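Local atomic coordinates of virulence protein vsdE (Salmonella enterica, PDB entry 5LQ6), a protein that acts as a Salmonella virulence effector with cysteine hydrolase activity, linked to suppression of host immune responses. Residues 48-53 against 87-92; 61-66 against 91-96; 81-85 against 114-118; 154-158 against 185-189. The protein carries 4 engineered substitutions. One frame throughout, in Å; residues are numbered along the deposited sequence. Where two conformers were deposited one is given.

Contact 3 is the buried one: all six of its touching residues are shielded from solvent, and apolar side chains of two helices meet there. Contact 1 lies at the surface and relies on polar bonds, chiefly from Arg90 to loop carbonyls. Contact 2, partly buried, mixes one backbone bond, two waters and a Tyr64–Asp92 contact. Contacts 1 and 2 share Gln91 and Asp92 and touch through Met61, while contacts 1 and 3 both use helix 76-89. Leu94 of contact 2 packs on Tyr85 and Cys82 of contact 3. Contact 4, on the opposite side of the chain's centre from contacts 1 and 3, is bridged by water at the probable active site; Asn66 ties contact 2 to its Ser186.

Contact 1. Residues 48-53 against 87-92; sequences LYPQNL and IHHRQD
Arg90 lays one face of its guanidinium against Leu53, whose CG sits over that face, 3.6 Å from Arg90 NE. The edge of the same group meets carbonyls of the 48-53 loop: Arg90 NH2 donates to Gln51 O at 2.7 Å (angle 161°) and Arg90 NE to Pro50 O at 3.1 Å, with a weak second bond from Arg90 NE to Gln51 O at 3.3 Å. An m, m, t side chain (chi1 -66°, chi2 -63°, chi3 -164°) brings the group there and lets Arg90 NH1 reach back to Ile87 O at 2.8 Å. Segment 87-92 is the end of helix 76-89, closed by a Schellman motif in which Arg90 takes positive phi (50°/43°) and its N bonds to Ile87 O at 3.1 Å. The Arg90 carbonyl thereby meets the loop, accepting Tyr49 N at 2.9 Å and a CA-H contact from Leu48 CA at 3.4 Å. The loop is extended at Tyr49 and Pro50 (psi near 155°) and bends at Gln51 (-59°/-44°); CA atoms pair Leu48 with Gln91 at 5.2 Å and Tyr49 with Arg90 at 5.0 Å. Tyr49, chi1 m, directs its ring edge along the departing chain, and Tyr49 OH donates to Asp92 OD2 at 2.5 Å, while its side chain also touches Met61 and Asn57 of helix 55-65. Leu53 CD1 also approaches Ile87 CG2 at 4.1 Å.

Contact 2. Residues 61-66 against 91-96; sequences MARYVN and QDILSS
One backbone hydrogen bond joins the segments: Ser96 N donates to Val65 O at 2.8 Å and 179°, where the last turn of helix 55-65 meets strand 94-96; the CA atoms of Val65 and Ser95 are 4.0 Å apart and the short axes approach to 7.8 Å at 56°. That strand pairs antiparallel with 39-41, so the helix end packs on a two-stranded sheet of sequence-distant strands, the Leu94 CA-to-CB bond pointing away from segment 61-66. Among ring and van der Waals contacts, Asp92 CB stands 3.4 Å from the Tyr64 ring centroid, 7° off its normal, a CH-pi contact made by Tyr64 at chi1 t with Asp92 the centre of an inverse gamma turn (-81°/90°). Val65 CG1 lies 3.6 Å from Leu94 O. Two waters add bridges: water 1 donates to Met61 O and Asp92 OD1, each at 2.8 Å, and water 2 joins Tyr64 OH (2.7 Å), Ile93 O (2.9 Å) and Ser95 OG (2.8 Å). Tyr64 OH also bonds Glu42, and Asp92 OD2 bonds Tyr49.

Contact 3. Residues 81-85 against 114-118; sequences ACLHY and IIFGH
Residues 81-85 are a regular turn in the middle of helix 76-89, phi -56° to -70° and psi -41° to -50°, with Tyr85 N bonded to Ala81 O at 2.9 Å. Segment 114-118 is the tail of helix 108-116: Ile115 is helical at -77°/-42°, Phe116 drifts to -104°/-16°, and Gly117 leaves the helix with positive phi (88°/4°), angles at which a CB would press on Phe116 O. The CA atoms of Ala81 and Ile115 are 7.4 Å apart, consistent with the small side chain of Ala81 pointing toward segment 114-118. Such apolar packing in the buried core joins the end of helix 108-116 to a helix that starts, as in papain-like folds, at the probable catalytic cysteine. Ile115, chi1 m and chi2 t, inserts between Ala81 and Tyr85: its CD1 lies 3.9 Å from Ala81 CB and 4.3 Å from Cys82 SG, and its CG2 3.8 Å from Tyr85 CD2. Phe116, chi1 m, brings the end of its ring against the turn, with CZ 3.6 Å from Ala81 O and 3.8 Å from His84 CD2, and CE1 3.9 Å from Tyr85 CB. The His84 and Phe116 rings stand oblique, centroids 5.7 Å apart and planes at 75°. His84 NE2 bonds Tyr214 N and Tyr85 OH bonds Ser11 OG. Helix 12-19 flanks Tyr85, Leu94 of strand 94-96 packs on Cys82 and Ile115, and strand 147-157 lies beside His84.

Contact 4. Residues 154-158 against 185-189; sequences NYIAP and DSWKT
The contact borders the probable active site of this cysteine hydrolase, where Asp185, His165 and Cys76 have the geometry of a Cys-His-Asp catalytic triad, consistent with the papain-like clan CA. Asp185 (chi1 t) bonds His165 NE2 through OD2, which also accepts water 3 at 2.7 Å. That water lies 2.7 Å from Tyr155 OH and so bridges the segments; Tyr155 OH and Asp185 OD2 are themselves 3.7 Å apart. Asp185 opens a type I turn, Lys188 N to Asp185 O 3.1 Å, just after strand 180-184, while Tyr155, Ile156 and Ala157 end strand 147-157 in the four-stranded antiparallel sheet. CA atoms stay far apart, 9.4 Å for Ala157 and Lys188, so side chains span the gap. Tyr155 (chi1 t) stacks on the His165 ring, Tyr155 CE2 4.0 Å from Trp187 CZ3. Trp187 (chi1 t) turns its ring edge to Pro158, Trp187 CH2 4.0 Å from Pro158 CD, and also touches Cys76. Water 4 joins Tyr155 OH (2.8 Å), Ile156 O (3.1 Å) and Lys188 NZ (2.9 Å).

Contact 1. Residues 48-53 against 87-92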
loop_
_atom_site.group_PDB
_atom_site.type_symbol
_atom_site.label_atom_id
_atom_site.label_comp_id
_atom_site.label_asym_id
_atom_site.label_seq_id
_atom_site.Cartn_x
_atom_site.Cartn_y
_atom_site.Cartn_z
ATOM N N LEU A 48 -6.813 0.326 19.477
ATOM C CA LEU A 48 -6.047 -0.382 18.459
ATOM C C LEU A 48 -6.820 -1.539 17.832
ATOM O O LEU A 48 -7.664 -2.172 18.476
ATOM C CB LEU A 48 -4.709 -0.925 19.025
ATOM C CG LEU A 48 -3.815 0.019 19.843
ATOM C CD1 LEU A 48 -2.460 -0.627 20.101
ATOM C CD2 LEU A 48 -3.642 1.380 19.170
ATOM N N TYR A 49 -6.506 -1.841 16.574
ATOM C CA TYR A 49 -6.791 -3.152 16.036
ATOM C C TYR A 49 -5.926 -4.219 16.725
ATOM O O TYR A 49 -4.805 -3.946 17.197
ATOM C CB TYR A 49 -6.511 -3.163 14.505
ATOM C CG TYR A 49 -7.492 -2.377 13.737
ATOM C CD1 TYR A 49 -8.673 -2.950 13.278
ATOM C CD2 TYR A 49 -7.287 -1.033 13.454
ATOM C CE1 TYR A 49 -9.610 -2.203 12.534
ATOM C CE2 TYR A 49 -8.205 -0.300 12.739
ATOM C CZ TYR A 49 -9.369 -0.875 12.269
ATOM O OH TYR A 49 -10.312 -0.160 11.555
ATOM N N PRO A 50 -6.409 -5.475 16.720
ATOM C CA PRO A 50 -5.636 -6.569 17.292
ATOM C C PRO A 50 -4.288 -6.808 16.617
ATOM O O PRO A 50 -4.097 -6.460 15.442
ATOM C CB PRO A 50 -6.534 -7.799 17.078
ATOM C CG PRO A 50 -7.837 -7.285 16.742
ATOM C CD PRO A 50 -7.667 -5.941 16.127
ATOM N N GLN A 51 -3.366 -7.413 17.333
ATOM C CA GLN A 51 -2.086 -7.817 16.778
ATOM C C GLN A 51 -2.260 -8.781 15.627
ATOM O O GLN A 51 -1.582 -8.651 14.623
ATOM C CB GLN A 51 -1.180 -8.469 17.839
ATOM C CG GLN A 51 -0.596 -7.475 18.831
ATOM C CD GLN A 51 0.168 -6.338 18.144
ATOM O OE1 GLN A 51 0.860 -6.564 17.145
ATOM N NE2 GLN A 51 0.007 -5.113 18.644
ATOM N N ASN A 52 -3.150 -9.752 15.784
ATOM C CA ASN A 52 -3.483 -10.674 14.702
ATOM C C ASN A 52 -4.728 -10.171 13.971
ATOM O O ASN A 52 -5.841 -10.314 14.453
ATOM C CB ASN A 52 -3.720 -12.105 15.193
ATOM C CG ASN A 52 -3.912 -13.065 14.026
ATOM O OD1 ASN A 52 -3.082 -13.104 13.144
ATOM N ND2 ASN A 52 -5.007 -13.767 13.988
ATOM N N LEU A 53 -4.526 -9.550 12.821
ATOM C CA LEU A 53 -5.621 -8.961 12.081
ATOM C C LEU A 53 -6.518 -10.003 11.464
ATOM O O LEU A 53 -6.093 -11.097 11.077
ATOM C CB LEU A 53 -5.079 -8.033 10.966
ATOM C CG LEU A 53 -4.401 -6.777 11.441
ATOM C CD1 LEU A 53 -3.660 -6.076 10.321
ATOM C CD2 LEU A 53 -5.334 -5.789 12.108
ATOM N N ILE A 87 -1.799 -0.006 9.060
ATOM C CA ILE A 87 -1.621 -1.381 9.421
ATOM C C ILE A 87 -0.431 -1.553 10.356
ATOM O O ILE A 87 -0.524 -2.258 11.381
ATOM C CB ILE A 87 -1.443 -2.267 8.141
ATOM C CG1 ILE A 87 -2.742 -2.344 7.395
ATOM C CG2 ILE A 87 -0.923 -3.669 8.501
ATOM C CD1 ILE A 87 -2.568 -2.815 5.961
ATOM N N HIS A 88 0.688 -0.884 10.056
ATOM C CA HIS A 88 1.878 -1.003 10.865
ATOM C C HIS A 88 1.572 -0.597 12.338
ATOM O O HIS A 88 2.067 -1.240 13.252
ATOM C CB HIS A 88 2.987 -0.125 10.301
ATOM C CG HIS A 88 4.254 -0.229 11.079
ATOM N ND1 HIS A 88 5.148 -1.259 10.885
ATOM C CD2 HIS A 88 4.767 0.552 12.062
ATOM C CE1 HIS A 88 6.169 -1.100 11.716
ATOM N NE2 HIS A 88 5.947 -0.025 12.454
ATOM N N HIS A 89 0.817 0.477 12.497
ATOM C CA HIS A 89 0.522 1.025 13.843
ATOM C C HIS A 89 -0.706 0.424 14.442
ATOM O O HIS A 89 -1.074 0.770 15.575
ATOM C CB HIS A 89 0.428 2.552 13.696
ATOM C CG HIS A 89 1.749 3.190 13.448
ATOM N ND1 HIS A 89 2.731 3.284 14.417
ATOM C CD2 HIS A 89 2.302 3.686 12.313
ATOM C CE1 HIS A 89 3.816 3.840 13.893
ATOM N NE2 HIS A 89 3.579 4.106 12.623
ATOM N N ARG A 90 -1.353 -0.489 13.731
ATOM C CA ARG A 90 -2.604 -1.093 14.158
ATOM C C ARG A 90 -3.618 -0.060 14.569
ATOM O O ARG A 90 -4.364 -0.228 15.554
ATOM C CB ARG A 90 -2.360 -2.135 15.282
ATOM C CG ARG A 90 -1.577 -3.350 14.860
ATOM C CD ARG A 90 -2.337 -4.134 13.784
ATOM N NE ARG A 90 -1.845 -5.480 13.593
ATOM C CZ ARG A 90 -0.921 -5.851 12.714
ATOM N NH1 ARG A 90 -0.324 -4.957 11.924
ATOM N NH2 ARG A 90 -0.570 -7.135 12.613
ATOM N N GLN A 91 -3.713 1.011 13.793
ATOM C CA GLN A 91 -4.616 2.083 14.104
ATOM C C GLN A 91 -5.015 2.855 12.887
ATOM O O GLN A 91 -4.187 3.065 12.000
ATOM C CB GLN A 91 -3.949 3.010 15.139
ATOM C CG GLN A 91 -4.885 4.092 15.678
ATOM C CD GLN A 91 -4.246 4.937 16.806
ATOM O OE1 GLN A 91 -3.253 4.525 17.430
ATOM N NE2 GLN A 91 -4.826 6.115 17.068
ATOM N N ASP A 92 -6.257 3.335 12.856
ATOM C CA ASP A 92 -6.759 4.159 11.773
ATOM C C ASP A 92 -6.319 5.602 11.971
ATOM O O ASP A 92 -7.006 6.369 12.635
ATOM C CB ASP A 92 -8.283 4.097 11.608
ATOM C CG ASP A 92 -8.768 2.776 11.058
ATOM O OD1 ASP A 92 -8.061 2.136 10.240
ATOM O OD2 ASP A 92 -9.894 2.346 11.410
#

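Contact 2. Residues 61-66 against 91-96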
loop_
_atom_site.group_PDB
_atom_site.type_symbol
_atom_site.label_atom_id
_atom_site.label_comp_id
_atom_site.label_asym_id
_atom_site.label_seq_id
_atom_site.Cartn_x
_atom_site.Cartn_y
_atom_site.Cartn_z
ATOM N N MET A 61 -10.186 -1.137 7.666
ATOM C CA MET A 61 -9.002 -0.277 7.477
ATOM C C MET A 61 -8.923 0.273 6.061
ATOM O O MET A 61 -8.590 1.444 5.838
ATOM C CB MET A 61 -7.731 -1.056 7.839
ATOM C CG MET A 61 -7.685 -1.376 9.310
ATOM S SD MET A 61 -6.177 -2.113 9.909
ATOM C CE MET A 61 -5.196 -0.615 10.163
ATOM N N ALA A 62 -9.247 -0.551 5.077
ATOM C CA ALA A 62 -9.255 -0.101 3.682
ATOM C C ALA A 62 -10.332 0.919 3.410
ATOM O O ALA A 62 -10.135 1.864 2.675
ATOM C CB ALA A 62 -9.416 -1.271 2.736
ATOM N N ARG A 63 -11.507 0.732 4.042
ATOM C CA ARG A 63 -12.550 1.745 3.912
ATOM C C ARG A 63 -12.145 3.064 4.543
ATOM O O ARG A 63 -12.470 4.105 4.004
ATOM C CB ARG A 63 -13.853 1.254 4.538
ATOM C CG ARG A 63 -14.544 0.157 3.754
ATOM C CD ARG A 63 -15.665 -0.459 4.551
ATOM N NE ARG A 63 -16.514 -1.311 3.710
ATOM C CZ ARG A 63 -17.448 -2.143 4.188
ATOM N NH1 ARG A 63 -17.641 -2.285 5.521
ATOM N NH2 ARG A 63 -18.186 -2.833 3.339
ATOM N N TYR A 64 -11.466 3.005 5.681
ATOM C CA TYR A 64 -11.053 4.195 6.435
ATOM C C TYR A 64 -10.181 5.128 5.599
ATOM O O TYR A 64 -10.376 6.346 5.582
ATOM C CB TYR A 64 -10.357 3.836 7.718
ATOM C CG TYR A 64 -9.939 5.049 8.498
ATOM C CD1 TYR A 64 -10.842 5.717 9.333
ATOM C CD2 TYR A 64 -8.654 5.568 8.402
ATOM C CE1 TYR A 64 -10.467 6.839 10.016
ATOM C CE2 TYR A 64 -8.282 6.714 9.094
ATOM C CZ TYR A 64 -9.189 7.333 9.922
ATOM O OH TYR A 64 -8.799 8.473 10.635
ATOM N N VAL A 65 -9.193 4.566 4.896
ATOM C CA VAL A 65 -8.266 5.441 4.213
ATOM C C VAL A 65 -8.822 6.231 3.079
ATOM O O VAL A 65 -8.272 7.282 2.714
ATOM C CB VAL A 65 -6.968 4.711 3.731
ATOM C CG1 VAL A 65 -6.187 4.156 4.898
ATOM C CG2 VAL A 65 -7.267 3.616 2.741
ATOM N N ASN A 66 -9.897 5.739 2.449
ATOM C CA ASN A 66 -10.422 6.380 1.254
ATOM C C ASN A 66 -11.670 7.182 1.603
ATOM O O ASN A 66 -12.701 6.554 1.734
ATOM C CB ASN A 66 -10.680 5.347 0.130
ATOM C CG ASN A 66 -10.836 5.976 -1.238
ATOM O OD1 ASN A 66 -10.779 7.208 -1.384
ATOM N ND2 ASN A 66 -10.924 5.142 -2.280
ATOM N N GLN A 91 -3.713 1.011 13.793
ATOM C CA GLN A 91 -4.616 2.083 14.104
ATOM C C GLN A 91 -5.015 2.855 12.887
ATOM O O GLN A 91 -4.187 3.065 12.000
ATOM C CB GLN A 91 -3.949 3.010 15.139
ATOM C CG GLN A 91 -4.885 4.092 15.678
ATOM C CD GLN A 91 -4.246 4.937 16.806
ATOM O OE1 GLN A 91 -3.253 4.525 17.430
ATOM N NE2 GLN A 91 -4.826 6.115 17.068
ATOM N N ASP A 92 -6.257 3.335 12.856
ATOM C CA ASP A 92 -6.759 4.159 11.773
ATOM C C ASP A 92 -6.319 5.602 11.971
ATOM O O ASP A 92 -7.006 6.369 12.635
ATOM C CB ASP A 92 -8.283 4.097 11.608
ATOM C CG ASP A 92 -8.768 2.776 11.058
ATOM O OD1 ASP A 92 -8.061 2.136 10.240
ATOM O OD2 ASP A 92 -9.894 2.346 11.410
ATOM N N ILE A 93 -5.166 5.967 11.439
ATOM C CA ILE A 93 -4.533 7.319 11.670
ATOM C C ILE A 93 -4.570 8.175 10.453
ATOM O O ILE A 93 -5.082 9.280 10.470
ATOM C CB ILE A 93 -3.116 7.181 12.204
ATOM C CG1 ILE A 93 -3.115 6.444 13.534
ATOM C CG2 ILE A 93 -2.423 8.560 12.299
ATOM C CD1 ILE A 93 -1.771 5.954 13.970
ATOM N N LEU A 94 -4.031 7.676 9.317
ATOM C CA LEU A 94 -3.968 8.430 8.095
ATOM C C LEU A 94 -5.081 8.108 7.126
ATOM O O LEU A 94 -5.486 6.944 7.012
ATOM C CB LEU A 94 -2.632 8.178 7.407
ATOM C CG LEU A 94 -1.353 8.404 8.180
ATOM C CD1 LEU A 94 -0.161 8.174 7.269
ATOM C CD2 LEU A 94 -1.280 9.834 8.721
ATOM N N SER A 95 -5.582 9.113 6.420
ATOM C CA SER A 95 -6.563 8.922 5.387
ATOM C C SER A 95 -6.426 10.009 4.347
ATOM O O SER A 95 -5.739 11.012 4.592
ATOM C CB SER A 95 -7.978 8.855 5.958
ATOM O OG SER A 95 -8.354 10.089 6.559
ATOM N N SER A 96 -7.014 9.790 3.183
ATOM C CA SER A 96 -7.057 10.767 2.147
ATOM C C SER A 96 -8.466 11.387 2.105
ATOM O O SER A 96 -9.486 10.674 2.169
ATOM C CB SER A 96 -6.695 10.169 0.811
ATOM O OG SER A 96 -6.863 11.146 -0.203
HETATM O O HOH W 1 -6.721 2.245 7.812
HETATM O O HOH W 2 -7.482 10.390 9.178
#

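Contact 3. Residues 81-85 against 114-118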
loop_
_atom_site.group_PDB
_atom_site.type_symbol
_atom_site.label_atom_id
_atom_site.label_comp_id
_atom_site.label_asym_id
_atom_site.label_seq_id
_atom_site.Cartn_x
_atom_site.Cartn_y
_atom_site.Cartn_z
ATOM N N ALA A 81 -0.003 3.968 0.796
ATOM C CA ALA A 81 0.954 4.314 1.829
ATOM C C ALA A 81 0.269 4.609 3.161
ATOM O O ALA A 81 0.718 4.150 4.218
ATOM C CB ALA A 81 1.751 5.516 1.366
ATOM N N CYS A 82 -0.831 5.306 3.123
ATOM C CA CYS A 82 -1.679 5.555 4.298
ATOM C C CYS A 82 -2.104 4.235 4.942
ATOM O O CYS A 82 -2.000 4.016 6.127
ATOM C CB CYS A 82 -2.925 6.336 3.938
ATOM S SG CYS A 82 -2.649 8.097 3.636
ATOM N N LEU A 83 -2.614 3.334 4.099
ATOM C CA LEU A 83 -3.069 2.055 4.620
ATOM C C LEU A 83 -1.927 1.286 5.217
ATOM O O LEU A 83 -2.057 0.645 6.252
ATOM C CB LEU A 83 -3.754 1.261 3.499
ATOM C CG LEU A 83 -4.340 -0.081 3.897
ATOM C CD1 LEU A 83 -5.311 0.067 5.061
ATOM C CD2 LEU A 83 -5.026 -0.734 2.692
ATOM N N HIS A 84 -0.769 1.251 4.541
ATOM C CA HIS A 84 0.399 0.567 5.082
ATOM C C HIS A 84 0.827 1.078 6.453
ATOM O O HIS A 84 1.184 0.323 7.349
ATOM C CB HIS A 84 1.531 0.651 4.068
ATOM C CG HIS A 84 2.717 -0.186 4.384
ATOM N ND1 HIS A 84 2.718 -1.553 4.237
ATOM C CD2 HIS A 84 3.968 0.137 4.763
ATOM C CE1 HIS A 84 3.884 -2.038 4.587
ATOM N NE2 HIS A 84 4.679 -1.032 4.890
ATOM N N TYR A 85 0.843 2.392 6.555
ATOM C CA TYR A 85 1.144 3.030 7.824
ATOM C C TYR A 85 0.151 2.643 8.919
ATOM O O TYR A 85 0.563 2.306 10.027
ATOM C CB TYR A 85 1.163 4.541 7.638
ATOM C CG TYR A 85 1.430 5.387 8.871
ATOM C CD1 TYR A 85 0.431 5.740 9.726
ATOM C CD2 TYR A 85 2.711 5.797 9.129
ATOM C CE1 TYR A 85 0.710 6.555 10.836
ATOM C CE2 TYR A 85 3.000 6.633 10.222
ATOM C CZ TYR A 85 1.970 6.968 11.059
ATOM O OH TYR A 85 2.228 7.780 12.205
ATOM N N ILE A 114 7.624 11.481 3.010
ATOM C CA ILE A 114 6.735 12.229 3.921
ATOM C C ILE A 114 6.148 11.315 5.004
ATOM O O ILE A 114 6.213 11.621 6.160
ATOM C CB ILE A 114 5.607 12.906 3.136
ATOM C CG1 ILE A 114 6.221 13.967 2.209
ATOM C CG2 ILE A 114 4.534 13.450 4.090
ATOM C CD1 ILE A 114 5.203 14.632 1.325
ATOM N N ILE A 115 5.557 10.183 4.596
ATOM C CA ILE A 115 4.827 9.351 5.557
ATOM C C ILE A 115 5.752 8.534 6.443
ATOM O O ILE A 115 5.535 8.424 7.624
ATOM C CB ILE A 115 3.784 8.483 4.831
ATOM C CG1 ILE A 115 2.631 9.383 4.396
ATOM C CG2 ILE A 115 3.278 7.364 5.743
ATOM C CD1 ILE A 115 1.605 8.703 3.526
ATOM N N PHE A 116 6.801 7.959 5.872
ATOM C CA PHE A 116 7.694 7.064 6.615
ATOM C C PHE A 116 9.022 7.668 7.005
ATOM O O PHE A 116 9.674 7.147 7.919
ATOM C CB PHE A 116 7.935 5.746 5.846
ATOM C CG PHE A 116 6.639 5.059 5.461
ATOM C CD1 PHE A 116 5.892 4.419 6.424
ATOM C CD2 PHE A 116 6.190 5.116 4.129
ATOM C CE1 PHE A 116 4.656 3.816 6.049
ATOM C CE2 PHE A 116 4.967 4.540 3.798
ATOM C CZ PHE A 116 4.246 3.925 4.757
ATOM N N GLY A 117 9.392 8.783 6.374
ATOM C CA GLY A 117 10.658 9.429 6.658
ATOM C C GLY A 117 11.826 8.947 5.845
ATOM O O GLY A 117 12.992 9.399 6.078
ATOM N N HIS A 118 11.581 8.046 4.898
ATOM C CA HIS A 118 12.576 7.543 3.955
ATOM C C HIS A 118 11.862 6.737 2.914
ATOM O O HIS A 118 10.716 6.305 3.136
ATOM C CB HIS A 118 13.635 6.677 4.690
ATOM C CG HIS A 118 13.064 5.535 5.452
ATOM N ND1 HIS A 118 12.836 5.579 6.812
ATOM C CD2 HIS A 118 12.696 4.298 5.053
ATOM C CE1 HIS A 118 12.305 4.429 7.200
ATOM N NE2 HIS A 118 12.242 3.627 6.159
#

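Contact 4. Residues 154-158 against 185-189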
loop_
_atom_site.group_PDB
_atom_site.type_symbol
_atom_site.label_atom_id
_atom_site.label_comp_id
_atom_site.label_asym_id
_atom_site.label_seq_id
_atom_site.Cartn_x
_atom_site.Cartn_y
_atom_site.Cartn_z
ATOM N N ASN A 154 1.697 -2.140 -15.165
ATOM C CA ASN A 154 0.725 -2.154 -16.284
ATOM C C ASN A 154 -0.628 -2.629 -15.832
ATOM O O ASN A 154 -1.289 -3.465 -16.435
ATOM C CB ASN A 154 1.287 -3.021 -17.424
ATOM C CG ASN A 154 2.378 -2.289 -18.232
ATOM O OD1 ASN A 154 2.195 -1.159 -18.643
ATOM N ND2 ASN A 154 3.494 -2.938 -18.435
ATOM N N TYR A 155 -1.060 -2.053 -14.720
ATOM C CA TYR A 155 -2.408 -2.303 -14.208
ATOM C C TYR A 155 -3.455 -1.667 -15.142
ATOM O O TYR A 155 -3.295 -0.521 -15.511
ATOM C CB TYR A 155 -2.527 -1.667 -12.824
ATOM C CG TYR A 155 -3.889 -1.764 -12.147
ATOM C CD1 TYR A 155 -4.258 -2.869 -11.419
ATOM C CD2 TYR A 155 -4.813 -0.709 -12.254
ATOM C CE1 TYR A 155 -5.505 -2.927 -10.785
ATOM C CE2 TYR A 155 -6.054 -0.756 -11.666
ATOM C CZ TYR A 155 -6.402 -1.861 -10.933
ATOM O OH TYR A 155 -7.656 -1.939 -10.327
ATOM N N ILE A 156 -4.512 -2.407 -15.493
ATOM C CA ILE A 156 -5.529 -1.879 -16.410
ATOM C C ILE A 156 -6.569 -1.113 -15.601
ATOM O O ILE A 156 -7.441 -1.722 -14.931
ATOM C CB ILE A 156 -6.103 -3.028 -17.244
ATOM C CG1 ILE A 156 -4.997 -3.757 -18.003
ATOM C CG2 ILE A 156 -7.235 -2.502 -18.134
ATOM C CD1 ILE A 156 -5.458 -5.079 -18.544
ATOM N N ALA A 157 -6.492 0.210 -15.592
ATOM C CA ALA A 157 -7.438 1.048 -14.916
ATOM C C ALA A 157 -8.588 1.371 -15.886
ATOM O O ALA A 157 -8.359 1.408 -17.129
ATOM C CB ALA A 157 -6.782 2.293 -14.429
ATOM N N PRO A 158 -9.754 1.670 -15.348
ATOM C CA PRO A 158 -10.859 2.017 -16.264
ATOM C C PRO A 158 -10.540 3.214 -17.113
ATOM O O PRO A 158 -9.925 4.180 -16.617
ATOM C CB PRO A 158 -12.037 2.281 -15.317
ATOM C CG PRO A 158 -11.693 1.426 -14.103
ATOM C CD PRO A 158 -10.227 1.618 -13.942
ATOM N N ASP A 185 -7.084 -3.351 -2.287
ATOM C CA ASP A 185 -6.985 -2.189 -3.193
ATOM C C ASP A 185 -7.972 -1.170 -2.705
ATOM O O ASP A 185 -9.134 -1.164 -3.163
ATOM C CB ASP A 185 -7.152 -2.578 -4.663
ATOM C CG ASP A 185 -6.792 -1.476 -5.602
ATOM O OD1 ASP A 185 -6.729 -0.318 -5.160
ATOM O OD2 ASP A 185 -6.524 -1.774 -6.783
ATOM N N SER A 186 -7.550 -0.271 -1.808
ATOM C CA SER A 186 -8.448 0.707 -1.210
ATOM C C SER A 186 -8.915 1.729 -2.230
ATOM O O SER A 186 -9.958 2.388 -2.023
ATOM C CB SER A 186 -7.825 1.381 -0.023
ATOM O OG SER A 186 -6.671 2.153 -0.402
ATOM N N TRP A 187 -8.201 1.861 -3.333
ATOM C CA TRP A 187 -8.613 2.730 -4.457
ATOM C C TRP A 187 -9.773 2.170 -5.244
ATOM O O TRP A 187 -10.626 2.912 -5.789
ATOM C CB TRP A 187 -7.395 2.962 -5.348
ATOM C CG TRP A 187 -7.617 3.727 -6.590
ATOM C CD1 TRP A 187 -7.520 5.074 -6.711
ATOM C CD2 TRP A 187 -7.970 3.214 -7.851
ATOM N NE1 TRP A 187 -7.807 5.438 -8.005
ATOM C CE2 TRP A 187 -8.043 4.312 -8.742
ATOM C CE3 TRP A 187 -8.167 1.933 -8.351
ATOM C CZ2 TRP A 187 -8.366 4.147 -10.098
ATOM C CZ3 TRP A 187 -8.485 1.774 -9.739
ATOM C CH2 TRP A 187 -8.601 2.881 -10.556
ATOM N N LYS A 188 -9.826 0.849 -5.387
ATOM C CA LYS A 188 -10.803 0.167 -6.231
ATOM C C LYS A 188 -12.033 -0.100 -5.375
ATOM O O LYS A 188 -12.206 -1.205 -4.845
ATOM C CB LYS A 188 -10.199 -1.138 -6.805
ATOM C CG LYS A 188 -11.077 -1.896 -7.813
ATOM C CD LYS A 188 -11.104 -1.315 -9.214
ATOM C CE LYS A 188 -11.887 -2.230 -10.123
ATOM N NZ LYS A 188 -12.011 -1.739 -11.530
ATOM N N THR A 189 -12.885 0.915 -5.232
ATOM C CA THR A 189 -13.935 0.854 -4.243
ATOM C C THR A 189 -15.028 -0.147 -4.619
ATOM O O THR A 189 -15.756 -0.571 -3.734
ATOM C CB THR A 189 -14.540 2.214 -4.000
ATOM O OG1 THR A 189 -14.932 2.717 -5.268
ATOM C CG2 THR A 189 -13.549 3.155 -3.321
HETATM O O HOH W 3 -7.694 -3.686 -8.308
HETATM O O HOH W 4 -9.285 -1.466 -12.498
#